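Long-range contacts in uncharacterized ATP-binding protein MJ1010 (Methanocaldococcus jannaschii DSM 2661, PDB 3BJO), which is of unknown function but is a possible ATP-binding protein, represented here by its C-terminal domain: residues A[21-26]-A[46-51]; A[33-38]-A[66-71]; A[59-64]-A[85-90]. All coordinates share one frame; numbering follows the deposited sequence.

Interaction 1 of 3, residues A[21-26]-A[46-51]; sequences DFLSNL and DIINAL
Leu26 and Ile47 meet tip to tip, CD1 of Leu26 standing 3.6 Å from CD1 of Ile47 in the closest touch between segments 21-26 and 46-51. Ile47 touches the other segment with two branches: CD1 goes to Leu26, and CG2, anti to the backbone N, lies 3.8 Å from the same CD1 of Leu26 and also approaches CE2 of the Phe22 ring at 4.0 Å. This aromatic side chain, with its CG anti to the backbone N (chi1 167°), receives CG2 obliquely. Leu23 makes its contacts with a single methyl: its CD2 reaches CD1 of Ile48 at 4.1 Å and CD1 of Leu51 at 4.2 Å. The Leu23 and Leu51 side chains run past one another in opposing directions. Beta-branching suits position 47, where one methyl bridges two neighbours; an alanine here would lack CG2 and CD1, and would probably leave the Phe22 ring without its nearest partner across the contact and Leu26 CD1 with only the beta carbon beside it. Tyr72 of helix 67-75 touches Leu26 and Ile47, and Val102 of helix 93-102 touches Leu23, placing the contact in a core shared by four helices. With carbon meeting carbon throughout, the two segments are held by shape and the hydrophobic effect, without a directional bond to fix their angle.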
ATOM      1  N   ASP A  21      -0.727   6.959   9.167  1.00 45.34           N
ATOM      2  CA  ASP A  21      -2.110   7.337   9.377  1.00 47.54           C
ATOM      3  C   ASP A  21      -3.058   6.312   8.727  1.00 46.70           C
ATOM      4  O   ASP A  21      -4.027   5.894   9.347  1.00 45.55           O
ATOM      5  CB  ASP A  21      -2.391   8.723   8.784  1.00 48.12           C
ATOM      6  CG  ASP A  21      -1.891   9.884   9.684  1.00 54.57           C
ATOM      7  OD1 ASP A  21      -1.174   9.663  10.699  1.00 59.24           O
ATOM      8  OD2 ASP A  21      -2.224  11.055   9.367  1.00 60.78           O
ATOM      9  N   PHE A  22      -2.788   5.948   7.471  1.00 45.59           N
ATOM     10  CA  PHE A  22      -3.562   4.911   6.770  1.00 45.47           C
ATOM     11  C   PHE A  22      -3.669   3.651   7.629  1.00 45.57           C
ATOM     12  O   PHE A  22      -4.752   3.049   7.776  1.00 45.25           O
ATOM     13  CB  PHE A  22      -2.894   4.552   5.407  1.00 45.57           C
ATOM     14  CG  PHE A  22      -3.439   3.276   4.763  1.00 45.85           C
ATOM     15  CD1 PHE A  22      -4.688   3.264   4.134  1.00 46.31           C
ATOM     16  CD2 PHE A  22      -2.723   2.108   4.820  1.00 46.73           C
ATOM     17  CE1 PHE A  22      -5.172   2.127   3.549  1.00 47.13           C
ATOM     18  CE2 PHE A  22      -3.217   0.913   4.258  1.00 48.90           C
ATOM     19  CZ  PHE A  22      -4.441   0.941   3.601  1.00 49.07           C
ATOM     20  N   LEU A  23      -2.523   3.223   8.148  1.00 44.40           N
ATOM     21  CA  LEU A  23      -2.444   1.930   8.814  1.00 43.37           C
ATOM     22  C   LEU A  23      -3.085   2.042  10.207  1.00 43.30           C
ATOM     23  O   LEU A  23      -3.795   1.141  10.635  1.00 42.50           O
ATOM     24  CB  LEU A  23      -0.977   1.516   8.943  1.00 43.27           C
ATOM     25  CG  LEU A  23      -0.253   1.087   7.667  1.00 44.42           C
ATOM     26  CD1 LEU A  23       1.189   0.733   8.017  1.00 41.92           C
ATOM     27  CD2 LEU A  23      -0.997  -0.120   7.093  1.00 44.88           C
ATOM     28  N   SER A  24      -2.873   3.171  10.885  1.00 41.29           N
ATOM     29  CA  SER A  24      -3.476   3.368  12.219  1.00 42.23           C
ATOM     30  C   SER A  24      -5.002   3.416  12.157  1.00 42.04           C
ATOM     31  O   SER A  24      -5.684   3.000  13.089  1.00 41.09           O
ATOM     32  CB  SER A  24      -2.953   4.632  12.878  1.00 41.74           C
ATOM     33  OG  SER A  24      -1.585   4.473  13.181  1.00 44.73           O
ATOM     34  N   ASN A  25      -5.534   3.888  11.047  1.00 41.80           N
ATOM     35  CA  ASN A  25      -6.997   3.988  10.857  1.00 42.56           C
ATOM     36  C   ASN A  25      -7.601   2.598  10.837  1.00 41.80           C
ATOM     37  O   ASN A  25      -8.801   2.431  10.982  1.00 40.28           O
ATOM     38  CB  ASN A  25      -7.272   4.624   9.493  1.00 43.17           C
ATOM     39  CG  ASN A  25      -8.761   4.819   9.217  1.00 47.67           C
ATOM     40  OD1 ASN A  25      -9.475   5.527   9.966  1.00 50.19           O
ATOM     41  ND2 ASN A  25      -9.241   4.202   8.135  1.00 49.21           N
ATOM     42  N   LEU A  26      -6.762   1.599  10.591  1.00 41.10           N
ATOM     43  CA  LEU A  26      -7.267   0.192  10.548  1.00 41.49           C
ATOM     44  C   LEU A  26      -7.358  -0.459  11.906  1.00 41.68           C
ATOM     45  O   LEU A  26      -7.839  -1.606  12.007  1.00 42.59           O
ATOM     46  CB  LEU A  26      -6.415  -0.676   9.630  1.00 40.56           C
ATOM     47  CG  LEU A  26      -6.227  -0.146   8.209  1.00 42.93           C
ATOM     48  CD1 LEU A  26      -5.171  -1.099   7.528  1.00 44.80           C
ATOM     49  CD2 LEU A  26      -7.581  -0.152   7.485  1.00 42.51           C
ATOM     50  N   ASP A  46      -4.353  -8.601   7.385  1.00 47.51           N
ATOM     51  CA  ASP A  46      -4.263  -9.052   5.990  1.00 48.19           C
ATOM     52  C   ASP A  46      -3.556  -7.976   5.141  1.00 47.51           C
ATOM     53  O   ASP A  46      -2.764  -8.263   4.206  1.00 45.93           O
ATOM     54  CB  ASP A  46      -5.684  -9.273   5.386  1.00 48.89           C
ATOM     55  CG  ASP A  46      -6.573 -10.259   6.204  1.00 54.24           C
ATOM     56  OD1 ASP A  46      -5.990 -11.173   6.866  1.00 54.43           O
ATOM     57  OD2 ASP A  46      -7.852 -10.075   6.192  1.00 55.58           O
ATOM     58  N   ILE A  47      -3.889  -6.732   5.455  1.00 46.40           N
ATOM     59  CA  ILE A  47      -3.343  -5.591   4.754  1.00 46.44           C
ATOM     60  C   ILE A  47      -1.808  -5.479   4.993  1.00 47.39           C
ATOM     61  O   ILE A  47      -1.032  -5.278   4.043  1.00 46.99           O
ATOM     62  CB  ILE A  47      -4.114  -4.312   5.203  1.00 46.72           C
ATOM     63  CG1 ILE A  47      -5.506  -4.312   4.544  1.00 47.29           C
ATOM     64  CG2 ILE A  47      -3.328  -3.024   4.786  1.00 45.71           C
ATOM     65  CD1 ILE A  47      -6.617  -3.528   5.277  1.00 46.45           C
ATOM     66  N   ILE A  48      -1.403  -5.593   6.261  1.00 47.91           N
ATOM     67  CA  ILE A  48       0.012  -5.589   6.690  1.00 48.50           C
ATOM     68  C   ILE A  48       0.752  -6.720   6.012  1.00 47.68           C
ATOM     69  O   ILE A  48       1.815  -6.531   5.453  1.00 47.35           O
ATOM     70  CB  ILE A  48       0.113  -5.725   8.223  1.00 49.24           C
ATOM     71  CG1 ILE A  48      -0.597  -4.550   8.955  1.00 51.33           C
ATOM     72  CG2 ILE A  48       1.563  -6.020   8.704  1.00 50.68           C
ATOM     73  CD1 ILE A  48       0.259  -3.326   9.281  1.00 49.52           C
ATOM     74  N   ASN A  49       0.192  -7.912   6.056  1.00 47.72           N
ATOM     75  CA  ASN A  49       0.816  -9.040   5.356  1.00 48.31           C
ATOM     76  C   ASN A  49       1.085  -8.795   3.866  1.00 47.20           C
ATOM     77  O   ASN A  49       2.160  -9.111   3.399  1.00 45.28           O
ATOM     78  CB  ASN A  49       0.044 -10.357   5.623  1.00 49.34           C
ATOM     79  CG  ASN A  49       0.254 -10.847   7.059  1.00 52.55           C
ATOM     80  OD1 ASN A  49       1.078 -10.293   7.791  1.00 57.81           O
ATOM     81  ND2 ASN A  49      -0.475 -11.870   7.460  1.00 53.25           N
ATOM     82  N   ALA A  50       0.135  -8.180   3.141  1.00 45.25           N
ATOM     83  CA  ALA A  50       0.318  -7.954   1.727  1.00 44.53           C
ATOM     84  C   ALA A  50       1.415  -6.907   1.516  1.00 44.81           C
ATOM     85  O   ALA A  50       2.280  -7.035   0.632  1.00 45.53           O
ATOM     86  CB  ALA A  50      -1.008  -7.435   1.106  1.00 45.45           C
ATOM     87  N   LEU A  51       1.351  -5.841   2.296  1.00 42.03           N
ATOM     88  CA  LEU A  51       2.311  -4.732   2.118  1.00 43.97           C
ATOM     89  C   LEU A  51       3.732  -5.163   2.483  1.00 44.14           C
ATOM     90  O   LEU A  51       4.711  -4.683   1.915  1.00 44.23           O
ATOM     91  CB  LEU A  51       1.878  -3.552   2.974  1.00 41.69           C
ATOM     92  CG  LEU A  51       0.693  -2.769   2.401  1.00 43.14           C
ATOM     93  CD1 LEU A  51       0.258  -1.621   3.387  1.00 44.61           C
ATOM     94  CD2 LEU A  51       0.998  -2.164   1.040  1.00 43.27           C
TER

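Interaction 2 of 3, residues A[33-38]-A[66-71]; sequences VNIEEE and PKAVYV
Ile35 and Val33 face Val71 and Ala68 where the beta-hairpin 32-41 leans on the N-terminal part of helix 67-75. The hairpin reverses through a type II' turn from Ile35 to Glu38, and its strand 33-35 runs across the helix at 106°, with the axes 8.6 Å apart at their closest. Strand alternation sorts the side chains: Val33 and Ile35 point toward the helix, and Asn34 between them points away, as suits a polar amide. Val71 is the common partner. Its CG1, anti to the backbone N (chi1 162°), comes 3.8 Å from CG1 of Val33 and 4.2 Å from CG1 of Ile35, and it crosses both side chains obliquely, so that one methyl touches two strand residues. Small Ala68, a turn earlier, lets the strand come close to the helix backbone: CD1 of Ile35 comes within 3.8 Å of CA of Ala68. The longer isoleucine is suited to that reach, while the short valine fits nearer the helix. Ile42 and Ile40 of the same chain add further apolar surface beside Ala68. At the margin, the extended Lys67 passes its CG within 4.3 Å of CD1 of Ile35, and its ammonium lies near the turn, where Glu36 offers an opposite charge. The carbonyl oxygen of Ala68 sits 3.6 Å from CG1 of Val33 and 3.7 Å from its CG2, touching both valine methyls at once.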
ATOM      1  N   VAL A  33     -14.939  -3.971   1.487  1.00 48.85           N
ATOM      2  CA  VAL A  33     -14.516  -3.747   0.099  1.00 47.31           C
ATOM      3  C   VAL A  33     -15.604  -4.189  -0.890  1.00 46.98           C
ATOM      4  O   VAL A  33     -16.074  -5.329  -0.856  1.00 44.70           O
ATOM      5  CB  VAL A  33     -13.216  -4.584  -0.200  1.00 48.14           C
ATOM      6  CG1 VAL A  33     -12.560  -4.119  -1.490  1.00 46.88           C
ATOM      7  CG2 VAL A  33     -12.215  -4.490   0.974  1.00 48.78           C
ATOM      8  N   ASN A  34     -15.978  -3.280  -1.778  1.00 48.43           N
ATOM      9  CA  ASN A  34     -16.969  -3.530  -2.836  1.00 49.73           C
ATOM     10  C   ASN A  34     -16.291  -4.023  -4.114  1.00 49.30           C
ATOM     11  O   ASN A  34     -15.420  -3.339  -4.663  1.00 48.87           O
ATOM     12  CB  ASN A  34     -17.739  -2.230  -3.154  1.00 50.57           C
ATOM     13  CG  ASN A  34     -18.686  -1.809  -2.028  1.00 53.76           C
ATOM     14  OD1 ASN A  34     -18.811  -2.487  -1.004  1.00 57.52           O
ATOM     15  ND2 ASN A  34     -19.380  -0.701  -2.231  1.00 57.14           N
ATOM     16  N   ILE A  35     -16.658  -5.219  -4.561  1.00 48.21           N
ATOM     17  CA  ILE A  35     -16.172  -5.741  -5.839  1.00 47.32           C
ATOM     18  C   ILE A  35     -17.399  -6.215  -6.615  1.00 47.28           C
ATOM     19  O   ILE A  35     -17.898  -7.350  -6.420  1.00 44.52           O
ATOM     20  CB  ILE A  35     -15.105  -6.877  -5.665  1.00 47.53           C
ATOM     21  CG1 ILE A  35     -13.882  -6.357  -4.899  1.00 45.81           C
ATOM     22  CG2 ILE A  35     -14.689  -7.436  -7.044  1.00 48.07           C
ATOM     23  CD1 ILE A  35     -13.029  -7.437  -4.357  1.00 43.25           C
ATOM     24  N   GLU A  36     -17.899  -5.313  -7.473  1.00 47.72           N
ATOM     25  CA  GLU A  36     -19.169  -5.497  -8.142  1.00 49.41           C
ATOM     26  C   GLU A  36     -20.208  -5.787  -7.075  1.00 49.12           C
ATOM     27  O   GLU A  36     -20.452  -4.984  -6.193  1.00 49.46           O
ATOM     28  CB  GLU A  36     -19.122  -6.655  -9.153  1.00 50.16           C
ATOM     29  CG  GLU A  36     -18.563  -6.310 -10.534  1.00 56.00           C
ATOM     30  CD  GLU A  36     -17.038  -6.218 -10.534  1.00 62.05           C
ATOM     31  OE1 GLU A  36     -16.373  -7.279 -10.312  1.00 62.85           O
ATOM     32  OE2 GLU A  36     -16.526  -5.083 -10.777  1.00 63.20           O
ATOM     33  N   GLU A  37     -20.764  -6.981  -7.126  1.00 48.87           N
ATOM     34  CA  GLU A  37     -21.855  -7.318  -6.263  1.00 49.62           C
ATOM     35  C   GLU A  37     -21.376  -7.791  -4.889  1.00 48.96           C
ATOM     36  O   GLU A  37     -22.169  -7.826  -3.947  1.00 49.98           O
ATOM     37  CB  GLU A  37     -22.759  -8.316  -6.985  1.00 50.01           C
ATOM     38  CG  GLU A  37     -23.555  -7.600  -8.121  1.00 54.34           C
ATOM     39  CD  GLU A  37     -23.823  -8.460  -9.380  1.00 60.52           C
ATOM     40  OE1 GLU A  37     -24.161  -9.685  -9.259  1.00 60.18           O
ATOM     41  OE2 GLU A  37     -23.711  -7.876 -10.498  1.00 60.93           O
ATOM     42  N   GLU A  38     -20.076  -8.100  -4.778  1.00 47.51           N
ATOM     43  CA  GLU A  38     -19.462  -8.613  -3.547  1.00 46.03           C
ATOM     44  C   GLU A  38     -19.176  -7.509  -2.563  1.00 44.66           C
ATOM     45  O   GLU A  38     -18.688  -6.443  -2.928  1.00 43.50           O
ATOM     46  CB  GLU A  38     -18.135  -9.297  -3.823  1.00 45.21           C
ATOM     47  CG  GLU A  38     -18.205 -10.584  -4.628  1.00 47.80           C
ATOM     48  CD  GLU A  38     -16.817 -11.135  -4.940  1.00 47.21           C
ATOM     49  OE1 GLU A  38     -15.835 -10.354  -4.966  1.00 46.38           O
ATOM     50  OE2 GLU A  38     -16.708 -12.339  -5.214  1.00 47.72           O
ATOM     51  N   PRO A  66      -5.030 -11.670  -1.481  1.00 42.38           N
ATOM     52  CA  PRO A  66      -6.427 -11.763  -1.835  1.00 42.47           C
ATOM     53  C   PRO A  66      -6.865 -10.508  -2.571  1.00 42.11           C
ATOM     54  O   PRO A  66      -6.514  -9.382  -2.168  1.00 41.30           O
ATOM     55  CB  PRO A  66      -7.149 -11.788  -0.486  1.00 42.51           C
ATOM     56  CG  PRO A  66      -6.089 -12.276   0.502  1.00 44.79           C
ATOM     57  CD  PRO A  66      -4.819 -11.687  -0.021  1.00 41.21           C
ATOM     58  N   LYS A  67      -7.674 -10.742  -3.589  1.00 41.48           N
ATOM     59  CA  LYS A  67      -8.204  -9.714  -4.417  1.00 42.88           C
ATOM     60  C   LYS A  67      -8.842  -8.618  -3.569  1.00 43.22           C
ATOM     61  O   LYS A  67      -8.558  -7.464  -3.800  1.00 45.13           O
ATOM     62  CB  LYS A  67      -9.146 -10.263  -5.510  1.00 41.44           C
ATOM     63  CG  LYS A  67      -9.686  -9.126  -6.444  1.00 41.09           C
ATOM     64  CD  LYS A  67     -10.428  -9.676  -7.661  1.00 43.09           C
ATOM     65  CE  LYS A  67     -10.818  -8.528  -8.606  1.00 45.06           C
ATOM     66  NZ  LYS A  67     -11.653  -8.997  -9.719  1.00 46.62           N
ATOM     67  N   ALA A  68      -9.638  -8.975  -2.562  1.00 42.81           N
ATOM     68  CA  ALA A  68     -10.296  -7.955  -1.738  1.00 43.09           C
ATOM     69  C   ALA A  68      -9.260  -7.047  -1.125  1.00 42.63           C
ATOM     70  O   ALA A  68      -9.466  -5.847  -1.056  1.00 41.06           O
ATOM     71  CB  ALA A  68     -11.105  -8.591  -0.635  1.00 43.75           C
ATOM     72  N   VAL A  69      -8.147  -7.648  -0.677  1.00 42.75           N
ATOM     73  CA  VAL A  69      -7.051  -6.880  -0.043  1.00 42.46           C
ATOM     74  C   VAL A  69      -6.365  -5.953  -1.048  1.00 42.66           C
ATOM     75  O   VAL A  69      -6.221  -4.756  -0.801  1.00 42.04           O
ATOM     76  CB  VAL A  69      -6.003  -7.786   0.646  1.00 42.07           C
ATOM     77  CG1 VAL A  69      -4.818  -6.901   1.167  1.00 42.45           C
ATOM     78  CG2 VAL A  69      -6.628  -8.604   1.755  1.00 42.22           C
ATOM     79  N   TYR A  70      -5.952  -6.468  -2.212  1.00 44.06           N
ATOM     80  CA  TYR A  70      -5.271  -5.549  -3.113  1.00 44.31           C
ATOM     81  C   TYR A  70      -6.208  -4.529  -3.779  1.00 45.03           C
ATOM     82  O   TYR A  70      -5.768  -3.420  -4.115  1.00 45.18           O
ATOM     83  CB  TYR A  70      -4.304  -6.265  -4.093  1.00 44.67           C
ATOM     84  CG  TYR A  70      -4.932  -7.104  -5.220  1.00 44.08           C
ATOM     85  CD1 TYR A  70      -4.809  -8.515  -5.233  1.00 46.07           C
ATOM     86  CD2 TYR A  70      -5.577  -6.489  -6.267  1.00 43.72           C
ATOM     87  CE1 TYR A  70      -5.360  -9.275  -6.292  1.00 46.18           C
ATOM     88  CE2 TYR A  70      -6.124  -7.214  -7.317  1.00 44.24           C
ATOM     89  CZ  TYR A  70      -6.022  -8.594  -7.318  1.00 45.36           C
ATOM     90  OH  TYR A  70      -6.601  -9.255  -8.343  1.00 43.45           O
ATOM     91  N   VAL A  71      -7.477  -4.893  -4.014  1.00 44.68           N
ATOM     92  CA  VAL A  71      -8.465  -3.893  -4.496  1.00 45.36           C
ATOM     93  C   VAL A  71      -8.586  -2.711  -3.505  1.00 46.45           C
ATOM     94  O   VAL A  71      -8.624  -1.547  -3.915  1.00 46.89           O
ATOM     95  CB  VAL A  71      -9.831  -4.509  -4.754  1.00 45.44           C
ATOM     96  CG1 VAL A  71     -10.948  -3.416  -4.817  1.00 47.10           C
ATOM     97  CG2 VAL A  71      -9.796  -5.297  -6.070  1.00 43.25           C
TER

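Interaction 3 of 3, residues A[59-64]-A[85-90]; sequences EIEVDK and RGTLKP. With FMT (formic acid), chain B.
Glu59 makes its polar side-chain bonds to segment 85-90 through a single oxygen, OE2. With CG anti to the backbone N (chi1 -175°) and the chain extended beyond it, OE2 accepts two bonds: one from OG1 of Thr87 at 2.7 Å, meeting the anti side, and one from NE of Arg85 at 2.8 Å, arriving nearly in line with the C-O bond. The latter is a salt bridge, although the carboxylate and guanidinium planes stand 88° apart, so the groups meet through one atom pair and not flat against each other. Lys89 runs slantwise to the glutamate chain, its CE 3.5 Å from CD of Glu59. A carboxylate suits this place because it would probably offset two neighbouring positive charges, both of which also make cation-pi contacts with Tyr82.

Beneath these side chains strands 60-61 and 87-90 pair in the antiparallel three-stranded sheet that strand 79-82 completes, an order consistent with the winged-helix members of the helix-turn-helix clan. Ile60 and Leu88 form the hydrogen-bonded pair; Glu61 and Thr87 the non-hydrogen-bonded one. Gly86 and Thr87 together face Tyr82 as a G1 beta bulge, whose positive phi at the first position favours glycine.

Leu88 lies on the Ile60 face of the sheet, where its CG meets CG1 of Val62 at 3.7 Å, the two side chains crossing at about a right angle. Branched, apolar Val62 suits this turn out of the strand: CG1 goes to the leucine and CG2 to Gly86. Its N-H bonds to O of Gly86 at 3.0 Å, from above the carbonyl plane. A formate, probably from the crystallisation liquor, sits at the other edge of strand 60-61, its O1 taking bonds from Glu61 N at 2.9 Å and Lys64 NZ at 2.6 Å.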
ATOM      1  N   GLU A  59       7.896  -5.105  -7.226  1.00 48.41           N
ATOM      2  CA  GLU A  59       6.771  -5.575  -8.016  1.00 49.50           C
ATOM      3  C   GLU A  59       6.303  -6.939  -7.536  1.00 47.33           C
ATOM      4  O   GLU A  59       7.077  -7.902  -7.533  1.00 47.30           O
ATOM      5  CB  GLU A  59       7.156  -5.641  -9.502  1.00 49.54           C
ATOM      6  CG  GLU A  59       5.991  -6.018 -10.421  1.00 52.29           C
ATOM      7  CD  GLU A  59       6.373  -6.044 -11.918  1.00 54.18           C
ATOM      8  OE1 GLU A  59       7.582  -6.198 -12.254  1.00 59.38           O
ATOM      9  OE2 GLU A  59       5.446  -5.938 -12.761  1.00 58.33           O
ATOM     10  N   ILE A  60       5.033  -7.012  -7.146  1.00 46.00           N
ATOM     11  CA  ILE A  60       4.481  -8.223  -6.498  1.00 44.81           C
ATOM     12  C   ILE A  60       3.337  -8.890  -7.279  1.00 44.28           C
ATOM     13  O   ILE A  60       2.417  -8.233  -7.726  1.00 44.43           O
ATOM     14  CB  ILE A  60       4.037  -7.935  -5.045  1.00 44.99           C
ATOM     15  CG1 ILE A  60       5.254  -7.559  -4.154  1.00 45.82           C
ATOM     16  CG2 ILE A  60       3.264  -9.164  -4.399  1.00 44.51           C
ATOM     17  CD1 ILE A  60       6.341  -8.673  -4.010  1.00 45.13           C
ATOM     18  N   GLU A  61       3.394 -10.203  -7.404  1.00 42.95           N
ATOM     19  CA  GLU A  61       2.315 -10.965  -8.074  1.00 42.55           C
ATOM     20  C   GLU A  61       0.971 -10.919  -7.349  1.00 41.85           C
ATOM     21  O   GLU A  61       0.904 -11.174  -6.125  1.00 42.13           O
ATOM     22  CB  GLU A  61       2.762 -12.397  -8.255  1.00 41.76           C
ATOM     23  CG  GLU A  61       3.839 -12.530  -9.360  1.00 43.21           C
ATOM     24  CD  GLU A  61       4.555 -13.840  -9.317  1.00 47.05           C
ATOM     25  OE1 GLU A  61       4.267 -14.653  -8.432  1.00 51.14           O
ATOM     26  OE2 GLU A  61       5.420 -14.073 -10.172  1.00 53.11           O
ATOM     27  N   VAL A  62      -0.102 -10.605  -8.087  1.00 40.87           N
ATOM     28  CA  VAL A  62      -1.421 -10.502  -7.453  1.00 40.33           C
ATOM     29  C   VAL A  62      -1.855 -11.842  -6.813  1.00 39.79           C
ATOM     30  O   VAL A  62      -2.680 -11.857  -5.911  1.00 39.16           O
ATOM     31  CB  VAL A  62      -2.527 -10.043  -8.415  1.00 39.94           C
ATOM     32  CG1 VAL A  62      -2.256  -8.661  -8.930  1.00 38.20           C
ATOM     33  CG2 VAL A  62      -2.732 -11.031  -9.589  1.00 40.91           C
ATOM     34  N   ASP A  63      -1.288 -12.938  -7.306  1.00 38.72           N
ATOM     35  CA  ASP A  63      -1.658 -14.258  -6.865  1.00 39.72           C
ATOM     36  C   ASP A  63      -1.181 -14.523  -5.430  1.00 40.87           C
ATOM     37  O   ASP A  63      -1.588 -15.518  -4.811  1.00 40.75           O
ATOM     38  CB  ASP A  63      -1.069 -15.299  -7.832  1.00 39.83           C
ATOM     39  CG  ASP A  63      -1.841 -15.398  -9.145  1.00 38.06           C
ATOM     40  OD1 ASP A  63      -2.946 -14.845  -9.263  1.00 39.64           O
ATOM     41  OD2 ASP A  63      -1.349 -16.055 -10.061  1.00 39.40           O
ATOM     42  N   LYS A  64      -0.333 -13.622  -4.899  1.00 40.58           N
ATOM     43  CA  LYS A  64       0.117 -13.715  -3.497  1.00 41.92           C
ATOM     44  C   LYS A  64      -0.819 -13.061  -2.455  1.00 40.98           C
ATOM     45  O   LYS A  64      -0.634 -13.229  -1.266  1.00 42.67           O
ATOM     46  CB  LYS A  64       1.534 -13.119  -3.360  1.00 41.99           C
ATOM     47  CG  LYS A  64       2.569 -13.944  -4.127  1.00 42.04           C
ATOM     48  CD  LYS A  64       3.926 -13.330  -3.960  1.00 47.07           C
ATOM     49  CE  LYS A  64       4.999 -14.260  -4.464  1.00 50.82           C
ATOM     50  NZ  LYS A  64       6.224 -13.483  -4.838  1.00 54.71           N
ATOM     51  N   ARG A  85      -0.035  -8.024 -16.633  1.00 50.98           N
ATOM     52  CA  ARG A  85       1.148  -8.620 -15.962  1.00 51.18           C
ATOM     53  C   ARG A  85       0.790  -9.562 -14.784  1.00 49.97           C
ATOM     54  O   ARG A  85       1.534 -10.496 -14.472  1.00 50.15           O
ATOM     55  CB  ARG A  85       2.129  -7.527 -15.478  1.00 52.01           C
ATOM     56  CG  ARG A  85       2.908  -6.845 -16.606  1.00 56.01           C
ATOM     57  CD  ARG A  85       4.356  -6.472 -16.162  1.00 61.82           C
ATOM     58  NE  ARG A  85       4.444  -5.273 -15.334  1.00 65.44           N
ATOM     59  CZ  ARG A  85       4.552  -4.028 -15.802  1.00 68.46           C
ATOM     60  NH1 ARG A  85       4.583  -3.808 -17.110  1.00 68.72           N
ATOM     61  NH2 ARG A  85       4.623  -2.993 -14.963  1.00 67.90           N
ATOM     62  N   GLY A  86      -0.357  -9.308 -14.154  1.00 48.52           N
ATOM     63  CA  GLY A  86      -0.759  -9.960 -12.906  1.00 47.74           C
ATOM     64  C   GLY A  86       0.155  -9.545 -11.767  1.00 46.96           C
ATOM     65  O   GLY A  86       0.591 -10.383 -10.958  1.00 47.16           O
ATOM     66  N   THR A  87       0.459  -8.253 -11.708  1.00 45.92           N
ATOM     67  CA  THR A  87       1.357  -7.742 -10.666  1.00 44.96           C
ATOM     68  C   THR A  87       0.837  -6.412 -10.092  1.00 45.15           C
ATOM     69  O   THR A  87      -0.056  -5.759 -10.671  1.00 46.23           O
ATOM     70  CB  THR A  87       2.821  -7.578 -11.176  1.00 44.30           C
ATOM     71  OG1 THR A  87       2.838  -6.587 -12.206  1.00 46.38           O
ATOM     72  CG2 THR A  87       3.408  -8.907 -11.767  1.00 44.15           C
ATOM     73  N   LEU A  88       1.413  -6.016  -8.960  1.00 43.39           N
ATOM     74  CA  LEU A  88       1.071  -4.796  -8.297  1.00 43.65           C
ATOM     75  C   LEU A  88       2.406  -4.107  -7.993  1.00 43.67           C
ATOM     76  O   LEU A  88       3.457  -4.799  -7.834  1.00 43.78           O
ATOM     77  CB  LEU A  88       0.339  -5.133  -6.982  1.00 43.57           C
ATOM     78  CG  LEU A  88      -1.066  -5.705  -7.058  1.00 43.28           C
ATOM     79  CD1 LEU A  88      -1.264  -6.758  -5.915  1.00 38.84           C
ATOM     80  CD2 LEU A  88      -2.069  -4.532  -6.931  1.00 40.98           C
ATOM     81  N   LYS A  89       2.391  -2.773  -7.916  1.00 43.77           N
ATOM     82  CA  LYS A  89       3.583  -2.020  -7.486  1.00 44.19           C
ATOM     83  C   LYS A  89       3.092  -0.906  -6.580  1.00 44.31           C
ATOM     84  O   LYS A  89       1.944  -0.520  -6.695  1.00 44.40           O
ATOM     85  CB  LYS A  89       4.324  -1.381  -8.689  1.00 45.04           C
ATOM     86  CG  LYS A  89       5.001  -2.360  -9.690  1.00 45.62           C
ATOM     87  CD  LYS A  89       5.682  -1.582 -10.886  1.00 46.03           C
ATOM     88  CE  LYS A  89       6.321  -2.533 -11.914  1.00 47.17           C
ATOM     89  NZ  LYS A  89       6.904  -1.780 -13.108  1.00 49.43           N
ATOM     90  N   PRO A  90       3.960  -0.353  -5.706  1.00 44.65           N
ATOM     91  CA  PRO A  90       3.568   0.853  -4.968  1.00 45.41           C
ATOM     92  C   PRO A  90       3.244   2.004  -5.931  1.00 45.83           C
ATOM     93  O   PRO A  90       3.766   2.028  -7.041  1.00 44.48           O
ATOM     94  CB  PRO A  90       4.815   1.193  -4.124  1.00 45.47           C
ATOM     95  CG  PRO A  90       5.575  -0.103  -4.021  1.00 45.19           C
ATOM     96  CD  PRO A  90       5.326  -0.800  -5.358  1.00 44.86           C
TER
HETATM   97  C   FMT B 101       6.737 -11.677  -7.187  1.00 55.68           C
HETATM   98  O1  FMT B 101       5.741 -11.567  -6.469  1.00 54.57           O
HETATM   99  O2  FMT B 101       6.952 -10.983  -8.173  1.00 56.90           O
HETATM  100  O   HOH W   1      -0.006 -13.029 -10.183  1.00 41.28           O

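Helix 67-75 joins the three contacts into one domain. It forms half of interaction 2, and from there Val69 packs on Asp46, Ile47 and Ala50 of interaction 1, while Tyr70 packs on Val62 and Leu88 of interaction 3. The centre of interaction 2 lies about 16 Å from that of interaction 1 and about 15 Å from that of interaction 3. Interactions 1 and 3 do not touch, and their centres are about 17 Å apart. Along the chain, interaction 2 alternates its segments with those of both others, whereas interaction 1 closes before interaction 3 opens. These overlapping connections hold the end of the long N-terminal helix, the hairpin and the three-stranded sheet in one domain.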